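Local coordinates for putative exonuclease (Eubacterium rectale, PDB 3L0A), which binds a zinc ion and, as a putative exonuclease with a PDDEXK-like domain, probably hydrolyses nucleic acid, at the interface of chains A and B. Coordinates in Å, arbitrary orientation; residue numbers count along the deposited sequence, not the author numbering. Chains: chain A/B, Putative exonuclease.

The interface of chains A and B. Residues chain A 202-205; chain B 242, 248, 251, 253, 257.
The loop at A:Pro202 and A:Asp203 and the start of strand 204-209 of chain A meet the C-terminal tail of chain B: helix 245-250, the loop at B:Glu242 that precedes it, the loop after it and strand 257-258. The tail lies against the body of a second copy, though the structure alone does not show whether this association persists in solution. The patch illustrates how one arginine can serve several partners at a docking site. B:Arg251 extends with CG opposite the backbone N (chi1 -177°), then bends at chi3, and its terminal NH1 reaches chain A. NH1 forms a salt bridge with the carboxylate OD1 of A:Asp203 at 2.5 Å, approaching nearly along the C-O axis with the two planes steeply inclined. The same nitrogen donates to the carbonyl O of A:Ile204, 3.2 Å away at the guanidinium edge, but from above the carbonyl plane. Within chain B, OE1 of B:Glu242 accepts a hydrogen bond from NE of B:Arg251 at 3.1 Å, from above the carboxylate plane, which probably limits how far the guanidinium can turn. The guanidinium of A:Arg205 stacks on one face, its plane turned 23° from that of B:Arg251; the nearby carboxylates probably offset the like charges. A leucine in place of B:Arg251 would probably leave the carboxylate of A:Asp203 without its cross-chain charge partner and deprive A:Arg205 of its stacking surface. Apolar contacts border this centre: B:Leu253 CD1 packs on A:Ile204 CG1, while B:Arg248 lays its CD against the CA and CB of A:Asp203. Water 1 joins the carbonyl O atoms of A:Pro202 and B:Arg248. On the far flank, B:Ile257 CD1 touches the aliphatic CD of A:Arg205 at 3.7 Å.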
ATOM      1  N   PRO A 202       4.584 -20.448   1.707  1.00 22.31           N
ATOM      2  CA  PRO A 202       3.745 -20.304   2.872  1.00 22.87           C
ATOM      3  C   PRO A 202       4.479 -20.576   4.190  1.00 22.71           C
ATOM      4  O   PRO A 202       5.272 -21.494   4.283  1.00 23.45           O
ATOM      5  CB  PRO A 202       2.658 -21.355   2.652  1.00 23.19           C
ATOM      6  CG  PRO A 202       2.716 -21.680   1.199  1.00 22.85           C
ATOM      7  CD  PRO A 202       4.041 -21.414   0.736  1.00 21.94           C
ATOM      8  N   ASP A 203       4.204 -19.744   5.175  1.00 22.82           N
ATOM      9  CA  ASP A 203       4.622 -19.940   6.559  1.00 23.86           C
ATOM     10  C   ASP A 203       3.627 -20.883   7.190  1.00 23.09           C
ATOM     11  O   ASP A 203       2.448 -20.618   7.114  1.00 24.28           O
ATOM     12  CB  ASP A 203       4.538 -18.583   7.273  1.00 24.09           C
ATOM     13  CG  ASP A 203       5.398 -18.487   8.516  1.00 24.93           C
ATOM     14  OD1 ASP A 203       6.287 -19.306   8.710  1.00 25.24           O
ATOM     15  OD2 ASP A 203       5.182 -17.541   9.296  1.00 27.91           O
ATOM     16  N   ILE A 204       4.073 -21.963   7.814  1.00 22.44           N
ATOM     17  CA  ILE A 204       3.180 -22.837   8.582  1.00 21.62           C
ATOM     18  C   ILE A 204       3.591 -22.932  10.062  1.00 21.59           C
ATOM     19  O   ILE A 204       4.802 -23.092  10.352  1.00 21.56           O
ATOM     20  CB  ILE A 204       3.099 -24.319   8.019  1.00 21.69           C
ATOM     21  CG1 ILE A 204       4.385 -25.112   8.327  1.00 20.98           C
ATOM     22  CG2 ILE A 204       2.723 -24.330   6.526  1.00 23.10           C
ATOM     23  CD1 ILE A 204       4.528 -26.423   7.599  1.00 14.01           C
ATOM     24  N   ARG A 205       2.577 -22.896  10.957  1.00 20.84           N
ATOM     25  CA  ARG A 205       2.727 -23.005  12.417  1.00 20.50           C
ATOM     26  C   ARG A 205       1.487 -23.608  13.049  1.00 20.01           C
ATOM     27  O   ARG A 205       0.373 -23.293  12.640  1.00 20.60           O
ATOM     28  CB  ARG A 205       2.862 -21.617  13.079  1.00 20.34           C
ATOM     29  CG  ARG A 205       4.111 -20.829  12.817  1.00 19.38           C
ATOM     30  CD  ARG A 205       5.339 -21.507  13.265  1.00 22.74           C
ATOM     31  NE  ARG A 205       6.525 -20.686  13.003  1.00 24.23           N
ATOM     32  CZ  ARG A 205       7.758 -21.036  13.391  1.00 25.74           C
ATOM     33  NH1 ARG A 205       7.967 -22.178  14.044  1.00 26.50           N
ATOM     34  NH2 ARG A 205       8.790 -20.243  13.134  1.00 24.70           N
TER
ATOM     35  N   GLU B 242      14.199 -17.654   9.908  1.00 27.02           N
ATOM     36  CA  GLU B 242      12.827 -18.128   9.972  1.00 26.58           C
ATOM     37  C   GLU B 242      11.816 -17.094   9.435  1.00 25.99           C
ATOM     38  O   GLU B 242      10.627 -17.215   9.686  1.00 26.03           O
ATOM     39  CB  GLU B 242      12.442 -18.596  11.394  1.00 26.76           C
ATOM     40  CG  GLU B 242      13.280 -19.757  11.964  1.00 28.46           C
ATOM     41  CD  GLU B 242      12.948 -21.136  11.336  1.00 29.97           C
ATOM     42  OE1 GLU B 242      12.128 -21.251  10.394  1.00 32.09           O
ATOM     43  OE2 GLU B 242      13.527 -22.125  11.794  1.00 32.21           O
ATOM     44  N   ARG B 248      11.100 -20.926   5.154  1.00 19.81           N
ATOM     45  CA  ARG B 248       9.741 -21.439   5.219  1.00 19.33           C
ATOM     46  C   ARG B 248       9.577 -22.732   4.436  1.00 18.95           C
ATOM     47  O   ARG B 248       8.875 -23.641   4.876  1.00 17.76           O
ATOM     48  CB  ARG B 248       8.728 -20.394   4.734  1.00 20.20           C
ATOM     49  CG  ARG B 248       8.666 -19.114   5.608  1.00 21.17           C
ATOM     50  CD  ARG B 248       7.428 -18.294   5.361  1.00 19.75           C
ATOM     51  NE  ARG B 248       7.647 -17.361   4.276  1.00 17.89           N
ATOM     52  CZ  ARG B 248       8.250 -16.193   4.400  1.00 20.90           C
ATOM     53  NH1 ARG B 248       8.697 -15.753   5.561  1.00 23.59           N
ATOM     54  NH2 ARG B 248       8.411 -15.452   3.334  1.00 23.11           N
ATOM     55  N   ARG B 251      11.099 -25.602   6.639  1.00 17.76           N
ATOM     56  CA  ARG B 251      10.676 -25.820   8.007  1.00 18.15           C
ATOM     57  C   ARG B 251       9.975 -27.136   8.143  1.00 18.24           C
ATOM     58  O   ARG B 251       9.203 -27.502   7.271  1.00 19.23           O
ATOM     59  CB  ARG B 251       9.745 -24.700   8.481  1.00 19.00           C
ATOM     60  CG  ARG B 251       9.333 -24.831   9.935  1.00 19.21           C
ATOM     61  CD  ARG B 251       8.587 -23.616  10.434  1.00 19.82           C
ATOM     62  NE  ARG B 251       9.226 -22.378   9.998  1.00 18.64           N
ATOM     63  CZ  ARG B 251       8.593 -21.224   9.812  1.00 19.37           C
ATOM     64  NH1 ARG B 251       7.300 -21.132  10.037  1.00 20.63           N
ATOM     65  NH2 ARG B 251       9.262 -20.160   9.393  1.00 20.08           N
ATOM     66  N   LEU B 253       7.899 -28.854  11.215  1.00 18.73           N
ATOM     67  CA  LEU B 253       7.368 -28.596  12.546  1.00 18.52           C
ATOM     68  C   LEU B 253       7.438 -29.817  13.480  1.00 18.95           C
ATOM     69  O   LEU B 253       7.175 -30.951  13.066  1.00 18.54           O
ATOM     70  CB  LEU B 253       5.913 -28.168  12.453  1.00 17.89           C
ATOM     71  CG  LEU B 253       5.581 -26.932  11.625  1.00 17.28           C
ATOM     72  CD1 LEU B 253       4.058 -26.864  11.668  1.00 18.14           C
ATOM     73  CD2 LEU B 253       6.214 -25.667  12.191  1.00 12.20           C
ATOM     74  N   ILE B 257       4.091 -23.396  18.727  1.00 18.62           N
ATOM     75  CA  ILE B 257       4.369 -22.105  19.330  1.00 18.14           C
ATOM     76  C   ILE B 257       3.159 -21.581  20.111  1.00 18.64           C
ATOM     77  O   ILE B 257       2.131 -22.261  20.226  1.00 20.45           O
ATOM     78  CB  ILE B 257       4.940 -21.042  18.309  1.00 17.98           C
ATOM     79  CG1 ILE B 257       3.962 -20.684  17.202  1.00 17.35           C
ATOM     80  CG2 ILE B 257       6.244 -21.497  17.722  1.00 16.41           C
ATOM     81  CD1 ILE B 257       4.482 -19.513  16.296  1.00 14.85           C
TER
HETATM   82  O   HOH W   1       6.944 -22.484   6.379  1.00 23.32           O